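PDB 5GMX: carboxylesterase from Uncultured bacterium, which hydrolyses carboxylic esters as a family VIII carboxylesterase with a beta-lactamase-like fold, and also acts on oxyimino cephalosporins. Local coordinates for residues T69-T72 against T73-M76; T180-L183 against G184-F187; I325-A329 against E330-P334; A169-V172 against A173-V176. All blocks are in the same frame, centred on the assembly; numbering follows the deposited sequence.

Interaction 1. Residues T69-T72 against T73-M76. With PMS (phenylmethanesulfonic acid), chain C.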
loop_
_atom_site.group_PDB
_atom_site.type_symbol
_atom_site.label_atom_id
_atom_site.label_comp_id
_atom_site.label_asym_id
_atom_site.label_seq_id
_atom_site.Cartn_x
_atom_site.Cartn_y
_atom_site.Cartn_z
ATOM N N THR A 69 -2.558 5.061 6.016
ATOM C CA THR A 69 -3.179 3.953 5.290
ATOM C C THR A 69 -2.521 2.605 5.575
ATOM O O THR A 69 -2.916 1.593 5.001
ATOM C CB THR A 69 -3.137 4.189 3.773
ATOM O OG1 THR A 69 -1.774 4.303 3.346
ATOM C CG2 THR A 69 -3.899 5.469 3.403
ATOM N N TYR A 70 -1.530 2.597 6.462
ATOM C CA TYR A 70 -0.802 1.379 6.818
ATOM C C TYR A 70 -0.353 0.596 5.586
ATOM O O TYR A 70 0.198 1.185 4.668
ATOM C CB TYR A 70 -1.649 0.520 7.755
ATOM C CG TYR A 70 -1.796 1.190 9.099
ATOM C CD1 TYR A 70 -0.759 1.153 10.023
ATOM C CD2 TYR A 70 -2.944 1.901 9.427
ATOM C CE1 TYR A 70 -0.867 1.781 11.247
ATOM C CE2 TYR A 70 -3.065 2.534 10.652
ATOM C CZ TYR A 70 -2.024 2.466 11.558
ATOM O OH TYR A 70 -2.134 3.090 12.778
ATOM N N SER A 71 -0.605 -0.709 5.542
ATOM C CA SER A 71 -0.005 -1.538 4.491
ATOM C C SER A 71 -0.558 -1.281 3.092
ATOM O O SER A 71 -0.055 -1.832 2.114
ATOM C CB SER A 71 -0.154 -3.015 4.832
ATOM O OG SER A 71 0.510 -3.300 6.056
ATOM N N THR A 72 -1.593 -0.456 2.983
ATOM C CA THR A 72 -2.027 0.014 1.669
ATOM C C THR A 72 -0.814 0.650 0.961
ATOM O O THR A 72 -0.626 0.509 -0.261
ATOM C CB THR A 72 -3.208 1.010 1.793
ATOM O OG1 THR A 72 -4.322 0.359 2.431
ATOM C CG2 THR A 72 -3.635 1.533 0.424
ATOM N N THR A 73 0.036 1.293 1.760
ATOM C CA THR A 73 1.290 1.885 1.284
ATOM C C THR A 73 2.196 0.901 0.531
ATOM O O THR A 73 2.927 1.305 -0.374
ATOM C CB THR A 73 2.098 2.494 2.463
ATOM O OG1 THR A 73 1.212 3.204 3.337
ATOM C CG2 THR A 73 3.168 3.449 1.960
ATOM N N LYS A 74 2.163 -0.379 0.903
ATOM C CA LYS A 74 3.039 -1.355 0.262
ATOM C C LYS A 74 2.755 -1.403 -1.234
ATOM O O LYS A 74 3.690 -1.493 -2.037
ATOM C CB LYS A 74 2.889 -2.748 0.897
ATOM C CG LYS A 74 3.468 -2.837 2.312
ATOM C CD LYS A 74 3.619 -4.288 2.760
ATOM C CE LYS A 74 4.169 -4.355 4.169
ATOM N NZ LYS A 74 3.178 -3.824 5.129
ATOM N N GLY A 75 1.479 -1.290 -1.614
ATOM C CA GLY A 75 1.149 -1.276 -3.033
ATOM C C GLY A 75 1.828 -0.107 -3.737
ATOM O O GLY A 75 2.397 -0.234 -4.834
HETATM N N MSE A 76 1.803 1.045 -3.082
HETATM C CA MSE A 76 2.441 2.228 -3.647
HETATM C C MSE A 76 3.928 1.981 -3.835
HETATM O O MSE A 76 4.491 2.301 -4.902
HETATM C CB MSE A 76 2.204 3.442 -2.757
HETATM C CG MSE A 76 0.726 3.686 -2.488
HETATM SE SE MSE A 76 -0.325 3.936 -4.137
HETATM C CE MSE A 76 -2.060 4.198 -3.307
HETATM C C PMS C . 1.183 -2.968 8.463
HETATM S S PMS C . -0.136 -3.467 7.377
HETATM C C1 PMS C . 1.118 -3.663 9.811
HETATM C C2 PMS C . 0.440 -3.074 10.870
HETATM C C3 PMS C . 0.384 -3.707 12.105
HETATM C C4 PMS C . 1.010 -4.931 12.286
HETATM C C5 PMS C . 1.690 -5.522 11.232
HETATM C C6 PMS C . 1.746 -4.887 10.000
HETATM O O2S PMS C . -0.614 -4.886 7.587
HETATM O O1S PMS C . -1.401 -2.693 7.664
#
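Ser71 and Lys74 meet at the bound inhibitor group: Ser71 OG is covalently bonded to the sulfur of phenylmethanesulfonic acid, 1.5 Å from PMS S, and Lys74 NZ stands 2.9 Å from the same Ser71 OG. Lys74 gets there by running extended from CB to CE and then bending at its last torsion (chi4 67°), which turns NZ back toward the serine. The amine is also hydrogen-bonded to Tyr160 OH and to the carbonyls of Ala162 and Gly265.

Among the hydrogen bonds, Ser71 N reaches PMS O1S in a weak bond, and Trp344 N donates to the sulfonyl as well. Tyr70 O is gripped twice by one residue: Thr73 OG1 meets it in the carbonyl plane at 2.6 Å, while Thr73 N comes in tilted from that plane at 2.9 Å. Lys74 N bonds to Ser71 O from above the carbonyl plane. Thr69 to Thr72 form a type II' turn leading into helix 72-86.

Van der Waals contact adds to this: Tyr70 CB lies 3.2 Å from PMS O1S, and the tyrosine ring meets Trp344 edge-to-face.

The spacing of Ser71 and Lys74 at a helix start is that of the SxxK motif of serine beta-lactamases and their relatives. Sulfonylation of Ser71 is consistent with its being the nucleophile, and the amides of Ser71 and Trp344, both bonded to the sulfonyl group, are consistent with an oxyanion hole.

Interaction 2. Residues T180-L183 against G184-F187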
loop_
_atom_site.group_PDB
_atom_site.type_symbol
_atom_site.label_atom_id
_atom_site.label_comp_id
_atom_site.label_asym_id
_atom_site.label_seq_id
_atom_site.Cartn_x
_atom_site.Cartn_y
_atom_site.Cartn_z
ATOM N N THR A 180 19.939 9.375 -5.352
ATOM C CA THR A 180 19.743 10.810 -5.476
ATOM C C THR A 180 18.437 11.253 -4.815
ATOM O O THR A 180 18.300 12.403 -4.415
ATOM C CB THR A 180 19.725 11.228 -6.953
ATOM O OG1 THR A 180 18.717 10.479 -7.645
ATOM C CG2 THR A 180 21.085 10.957 -7.601
ATOM N N LYS A 181 17.477 10.337 -4.700
ATOM C CA LYS A 181 16.166 10.661 -4.121
ATOM C C LYS A 181 15.687 9.634 -3.098
ATOM O O LYS A 181 16.030 8.457 -3.189
ATOM C CB LYS A 181 15.126 10.798 -5.232
ATOM C CG LYS A 181 15.391 11.938 -6.193
ATOM C CD LYS A 181 14.871 11.623 -7.576
ATOM C CE LYS A 181 15.220 12.733 -8.558
ATOM N NZ LYS A 181 14.786 14.061 -8.039
ATOM N N SER A 182 14.880 10.073 -2.139
ATOM C CA SER A 182 14.269 9.144 -1.191
ATOM C C SER A 182 13.159 8.343 -1.887
ATOM O O SER A 182 12.745 8.696 -2.996
ATOM C CB SER A 182 13.710 9.891 0.017
ATOM O OG SER A 182 12.566 10.637 -0.353
ATOM N N LEU A 183 12.671 7.277 -1.253
ATOM C CA LEU A 183 11.604 6.499 -1.884
ATOM C C LEU A 183 10.341 7.349 -2.041
ATOM O O LEU A 183 9.655 7.270 -3.062
ATOM C CB LEU A 183 11.270 5.230 -1.094
ATOM C CG LEU A 183 10.153 4.516 -1.882
ATOM C CD1 LEU A 183 10.682 3.676 -3.036
ATOM C CD2 LEU A 183 9.202 3.733 -1.037
ATOM N N GLY A 184 10.057 8.183 -1.038
ATOM C CA GLY A 184 8.939 9.109 -1.096
ATOM C C GLY A 184 8.976 10.069 -2.281
ATOM O O GLY A 184 7.942 10.358 -2.897
ATOM N N GLN A 185 10.163 10.574 -2.603
ATOM C CA GLN A 185 10.310 11.490 -3.728
ATOM C C GLN A 185 10.221 10.757 -5.063
ATOM O O GLN A 185 9.771 11.324 -6.054
ATOM C CB GLN A 185 11.622 12.264 -3.640
ATOM C CG GLN A 185 11.793 13.066 -2.373
ATOM C CD GLN A 185 13.226 13.558 -2.218
ATOM O OE1 GLN A 185 13.820 14.080 -3.167
ATOM N NE2 GLN A 185 13.796 13.369 -1.026
ATOM N N LEU A 186 10.705 9.521 -5.107
ATOM C CA LEU A 186 10.546 8.701 -6.303
ATOM C C LEU A 186 9.067 8.416 -6.549
ATOM O O LEU A 186 8.604 8.468 -7.684
ATOM C CB LEU A 186 11.327 7.400 -6.178
ATOM C CG LEU A 186 12.838 7.505 -6.288
ATOM C CD1 LEU A 186 13.491 6.180 -5.877
ATOM C CD2 LEU A 186 13.214 7.888 -7.725
ATOM N N PHE A 187 8.324 8.131 -5.484
ATOM C CA PHE A 187 6.883 7.928 -5.621
ATOM C C PHE A 187 6.197 9.226 -6.086
ATOM O O PHE A 187 5.373 9.208 -6.998
ATOM C CB PHE A 187 6.267 7.433 -4.310
ATOM C CG PHE A 187 4.765 7.349 -4.350
ATOM C CD1 PHE A 187 4.132 6.267 -4.945
ATOM C CD2 PHE A 187 3.987 8.357 -3.801
ATOM C CE1 PHE A 187 2.749 6.194 -4.984
ATOM C CE2 PHE A 187 2.607 8.294 -3.841
ATOM C CZ PHE A 187 1.986 7.211 -4.434
#
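Ser182 and Gln185 make the polar part of this contact, at the start of helix 183-192. Ser182 is the N-cap: its OG accepts from Gln185 N at 3.3 Å, a fairly straight bond (154°). A chi1 of 71° sets the hydroxyl between the backbone N and the carbonyl carbon, facing the first turn. The Gln185 chain, extended beyond CG, runs back past the serine, and its NE2 adds a weak bond to Ser182 OG at 3.1 Å. Behind the cap the regular helix bonds begin, Leu186 N to Ser182 O at 3.0 Å and Phe187 N to Leu183 O at 2.9 Å.

Apolar contact is made by Lys181 and Leu186. The lysine chain passes with Lys181 CD 4.1 Å from Leu186 CD2, while its amine goes on to a salt bridge with Glu189, further along the helix.

Glu262 completes the helix start from outside, bonding to Ser182 OG and to Gly184 N. A carboxylate at this end would be expected to interact favourably with the helix dipole. Serine oxygen and glutamate together thus take up amide N-H groups of the first turn that have no earlier helical carbonyl to reach.

Interaction 3. Residues I325-A329 against E330-P334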
loop_
_atom_site.group_PDB
_atom_site.type_symbol
_atom_site.label_atom_id
_atom_site.label_comp_id
_atom_site.label_asym_id
_atom_site.label_seq_id
_atom_site.Cartn_x
_atom_site.Cartn_y
_atom_site.Cartn_z
ATOM N N ILE A 325 -0.769 -8.015 -3.494
ATOM C CA ILE A 325 -1.663 -9.124 -3.210
ATOM C C ILE A 325 -2.492 -9.431 -4.451
ATOM O O ILE A 325 -3.129 -8.542 -5.014
ATOM C CB ILE A 325 -2.617 -8.802 -2.046
ATOM C CG1 ILE A 325 -1.831 -8.554 -0.753
ATOM C CG2 ILE A 325 -3.632 -9.923 -1.861
ATOM C CD1 ILE A 325 -2.714 -8.073 0.396
ATOM N N LEU A 326 -2.471 -10.679 -4.887
ATOM C CA LEU A 326 -3.325 -11.102 -5.987
ATOM C C LEU A 326 -4.629 -11.639 -5.415
ATOM O O LEU A 326 -4.663 -12.164 -4.299
ATOM C CB LEU A 326 -2.634 -12.150 -6.860
ATOM C CG LEU A 326 -1.374 -11.692 -7.604
ATOM C CD1 LEU A 326 -0.821 -12.810 -8.497
ATOM C CD2 LEU A 326 -1.643 -10.453 -8.423
ATOM N N ASN A 327 -5.700 -11.476 -6.180
ATOM C CA ASN A 327 -7.042 -11.771 -5.717
ATOM C C ASN A 327 -7.211 -13.225 -5.298
ATOM O O ASN A 327 -6.655 -14.142 -5.903
ATOM C CB ASN A 327 -8.056 -11.406 -6.803
ATOM C CG ASN A 327 -9.438 -11.142 -6.244
ATOM O OD1 ASN A 327 -9.651 -11.191 -5.033
ATOM N ND2 ASN A 327 -10.373 -10.823 -7.121
ATOM N N LYS A 328 -7.976 -13.405 -4.231
ATOM C CA LYS A 328 -8.315 -14.707 -3.692
ATOM C C LYS A 328 -9.646 -14.598 -2.973
ATOM O O LYS A 328 -9.855 -13.659 -2.198
ATOM C CB LYS A 328 -7.248 -15.196 -2.720
ATOM C CG LYS A 328 -7.593 -16.520 -2.062
ATOM C CD LYS A 328 -6.638 -16.830 -0.927
ATOM C CE LYS A 328 -7.316 -17.661 0.152
ATOM N NZ LYS A 328 -6.566 -17.564 1.441
ATOM N N ALA A 329 -10.543 -15.542 -3.245
ATOM C CA ALA A 329 -11.850 -15.573 -2.596
ATOM C C ALA A 329 -12.581 -14.239 -2.750
ATOM O O ALA A 329 -13.259 -13.786 -1.827
ATOM C CB ALA A 329 -11.700 -15.937 -1.119
ATOM N N GLU A 330 -12.406 -13.610 -3.914
ATOM C CA GLU A 330 -13.075 -12.353 -4.261
ATOM C C GLU A 330 -12.822 -11.189 -3.295
ATOM O O GLU A 330 -13.640 -10.270 -3.181
ATOM C CB GLU A 330 -14.580 -12.594 -4.411
ATOM C CG GLU A 330 -14.890 -13.614 -5.506
ATOM C CD GLU A 330 -16.240 -13.390 -6.171
ATOM O OE1 GLU A 330 -17.163 -12.886 -5.496
ATOM O OE2 GLU A 330 -16.372 -13.708 -7.375
ATOM N N LEU A 331 -11.673 -11.227 -2.629
ATOM C CA LEU A 331 -11.198 -10.126 -1.796
ATOM C C LEU A 331 -11.265 -8.805 -2.550
ATOM O O LEU A 331 -11.677 -7.785 -1.996
ATOM C CB LEU A 331 -9.763 -10.387 -1.345
ATOM C CG LEU A 331 -9.009 -9.278 -0.607
ATOM C CD1 LEU A 331 -9.651 -8.940 0.723
ATOM C CD2 LEU A 331 -7.567 -9.696 -0.411
ATOM N N TYR A 332 -10.875 -8.843 -3.821
ATOM C CA TYR A 332 -10.848 -7.651 -4.657
ATOM C C TYR A 332 -11.828 -7.747 -5.818
ATOM O O TYR A 332 -11.510 -7.322 -6.934
ATOM C CB TYR A 332 -9.432 -7.406 -5.206
ATOM C CG TYR A 332 -8.410 -7.066 -4.150
ATOM C CD1 TYR A 332 -8.754 -6.292 -3.048
ATOM C CD2 TYR A 332 -7.099 -7.518 -4.254
ATOM C CE1 TYR A 332 -7.827 -5.983 -2.082
ATOM C CE2 TYR A 332 -6.164 -7.214 -3.291
ATOM C CZ TYR A 332 -6.532 -6.447 -2.208
ATOM O OH TYR A 332 -5.597 -6.144 -1.244
ATOM N N GLY A 333 -13.011 -8.306 -5.560
ATOM C CA GLY A 333 -14.054 -8.399 -6.570
ATOM C C GLY A 333 -14.035 -9.695 -7.369
ATOM O O GLY A 333 -13.307 -10.637 -7.021
ATOM N N PRO A 334 -14.838 -9.751 -8.450
ATOM C CA PRO A 334 -15.066 -10.933 -9.302
ATOM C C PRO A 334 -13.974 -11.265 -10.334
ATOM O O PRO A 334 -13.985 -12.380 -10.853
ATOM C CB PRO A 334 -16.367 -10.581 -10.031
ATOM C CG PRO A 334 -16.353 -9.096 -10.104
ATOM C CD PRO A 334 -15.718 -8.627 -8.827
#
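Ile325 packs against Tyr332 and Leu331 with its two branches. Its CG2 lies 4.0 Å from Tyr332 CE2 and slightly farther from Leu331 CD2, while Ile325 CD1 reaches toward the phenol oxygen, 3.8 Å from Tyr332 OH. The backbone joins in, since Ile325 O sits at the edge of the tyrosine ring, near its plane. Leu331 CG rides over one face of that ring, offset toward the rim.

Asn327 is the polar centre of the turn. Its amide reaches across the hairpin-like bend because chi1 of -157° sends CG away from the backbone N. Asn327 OD1 takes the backbone N of Tyr332 at 2.9 Å in a nearly straight bond (166°), though the donor stands above the amide C=O plane. Asn327 ND2 gives a hydrogen to Gly333 O, 2.9 Å away and close to the amide plane, and also bonds to Asn335 O. One side chain on the outgoing arm thus holds three backbone points of the returning arm.

Lys328 O then accepts from Leu331 N at 3.1 Å, closing a type I' turn with Ala329 and Glu330 at its corner. A type I turn, Glu330 to Gly333, follows directly.

Strand 325-326 is an outermost strand of the antiparallel sheet. Ile325 and Asn327 pair with Gly340 and Ala338 on the side of strand 339-342, where Ser342 also bonds to Tyr332 OH, and strand 317-320 touches Ile325 and Leu326.

Interaction 4. Residues A169-V172 against A173-V176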
loop_
_atom_site.group_PDB
_atom_site.type_symbol
_atom_site.label_atom_id
_atom_site.label_comp_id
_atom_site.label_asym_id
_atom_site.label_seq_id
_atom_site.Cartn_x
_atom_site.Cartn_y
_atom_site.Cartn_z
ATOM N N ALA A 169 12.374 -2.875 -0.431
ATOM C CA ALA A 169 11.907 -2.541 -1.777
ATOM C C ALA A 169 12.436 -1.165 -2.188
ATOM O O ALA A 169 13.041 -0.980 -3.264
ATOM C CB ALA A 169 10.380 -2.565 -1.830
ATOM N N GLY A 170 12.242 -0.216 -1.279
ATOM C CA GLY A 170 12.628 1.165 -1.493
ATOM C C GLY A 170 14.120 1.339 -1.686
ATOM O O GLY A 170 14.549 2.182 -2.466
ATOM N N GLU A 171 14.919 0.554 -0.969
ATOM C CA GLU A 171 16.361 0.684 -1.081
ATOM C C GLU A 171 16.825 0.150 -2.425
ATOM O O GLU A 171 17.771 0.686 -3.016
ATOM C CB GLU A 171 17.082 -0.023 0.066
ATOM C CG GLU A 171 18.605 0.129 0.038
ATOM C CD GLU A 171 19.098 1.581 0.137
ATOM O OE1 GLU A 171 18.284 2.509 0.343
ATOM O OE2 GLU A 171 20.323 1.794 0.002
ATOM N N VAL A 172 16.167 -0.890 -2.928
ATOM C CA VAL A 172 16.491 -1.298 -4.297
ATOM C C VAL A 172 16.209 -0.150 -5.282
ATOM O O VAL A 172 17.071 0.223 -6.131
ATOM C CB VAL A 172 15.703 -2.546 -4.713
ATOM C CG1 VAL A 172 15.906 -2.845 -6.195
ATOM C CG2 VAL A 172 16.137 -3.730 -3.868
ATOM N N ALA A 173 15.021 0.437 -5.119
ATOM C CA ALA A 173 14.615 1.577 -5.942
ATOM C C ALA A 173 15.615 2.733 -5.898
ATOM O O ALA A 173 15.925 3.326 -6.932
ATOM C CB ALA A 173 13.236 2.069 -5.509
ATOM N N ARG A 174 16.110 3.040 -4.702
ATOM C CA ARG A 174 17.048 4.133 -4.505
ATOM C C ARG A 174 18.391 3.799 -5.117
ATOM O O ARG A 174 19.050 4.676 -5.670
ATOM C CB ARG A 174 17.226 4.446 -3.015
ATOM C CG ARG A 174 16.012 5.040 -2.334
ATOM C CD ARG A 174 16.321 5.440 -0.891
ATOM N NE ARG A 174 17.284 6.536 -0.797
ATOM C CZ ARG A 174 18.511 6.419 -0.293
ATOM N NH1 ARG A 174 18.934 5.251 0.169
ATOM N NH2 ARG A 174 19.319 7.476 -0.246
ATOM N N ARG A 175 18.803 2.537 -5.012
ATOM C CA ARG A 175 20.111 2.147 -5.535
ATOM C C ARG A 175 20.173 2.241 -7.050
ATOM O O ARG A 175 21.199 2.664 -7.592
ATOM C CB ARG A 175 20.497 0.725 -5.116
ATOM C CG ARG A 175 20.744 0.531 -3.633
ATOM C CD ARG A 175 21.986 1.247 -3.150
ATOM N NE ARG A 175 22.133 1.107 -1.701
ATOM C CZ ARG A 175 23.198 0.585 -1.103
ATOM N NH1 ARG A 175 24.233 0.165 -1.827
ATOM N NH2 ARG A 175 23.238 0.501 0.220
ATOM N N VAL A 176 19.099 1.865 -7.748
ATOM C CA VAL A 176 19.185 1.942 -9.213
ATOM C C VAL A 176 18.953 3.356 -9.747
ATOM O O VAL A 176 19.067 3.595 -10.954
ATOM C CB VAL A 176 18.195 0.990 -9.919
ATOM C CG1 VAL A 176 18.404 -0.438 -9.428
ATOM C CG2 VAL A 176 16.757 1.441 -9.723
#
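A salt-bridge network on the last turns of helix 165-175 ties Glu171 to Arg174 and Arg175, three and four residues further on. The two carboxylate oxygens are shared out, one to each arginine. Glu171 OE1 offers its syn lone pair to Arg174 NH1 at 2.8 Å, lying at the edge of that guanidinium and almost in its plane. Glu171 OE2 is met by Arg175 NE at 2.6 Å, on the anti side and well out of the carboxylate plane, in a nearly straight bond (170°), with Arg175 NH2 adding a weak bond to the same oxygen. The carboxylate is turned differently against the two partners: its plane is 34° from the guanidinium of Arg174 but perpendicular to that of Arg175.

Bends in the side chains bring the charges together. Glu171 leaves the helix with CG anti to the backbone N, and a bend at chi2 (61°) swings the carboxylate toward the following turn; Arg175 bends at its own chi2 to bring NE to OE2. The backbone beneath keeps its helical bonds, among them Ala173 N to Ala169 O and Val176 N to Val172 O, both 3.1 Å.

The network extends outward. Trp138 NE1 also donates to Glu171 OE1, and Arg175 NH1 forms a salt bridge with Glu102. On another side of the helix Ala173 packs against Val80 and Leu84 of helix 72-86. An acid followed by bases at i+3 and i+4 is the classic intrahelical ion-pair arrangement, used here near the C-terminal end of a helix that packs against the one carrying Lys74.

In the fold
Along the chain the order is interaction 1, 4, 2 and then 3, all within the beta-lactamase-like part of the chain. Interaction 1 lies near the centre of the chain, and the centres of the other three stand about 16 to 17 Å from its own. Interactions 4 and 2 sit on consecutive helices, 165-175 and 183-192, with centres about 9 Å apart; they touch where Leu183 CD1 is 3.5 Å from Gly170 CA. Helix 72-86 binds this group to the active site, since Phe187 CE1 packs 3.6 Å from Met76 CB. Interaction 3 belongs to the edge of the antiparallel sheet, its centre about 30 Å from that of interaction 2, so the reactive serine lies between the helical part and the sheet.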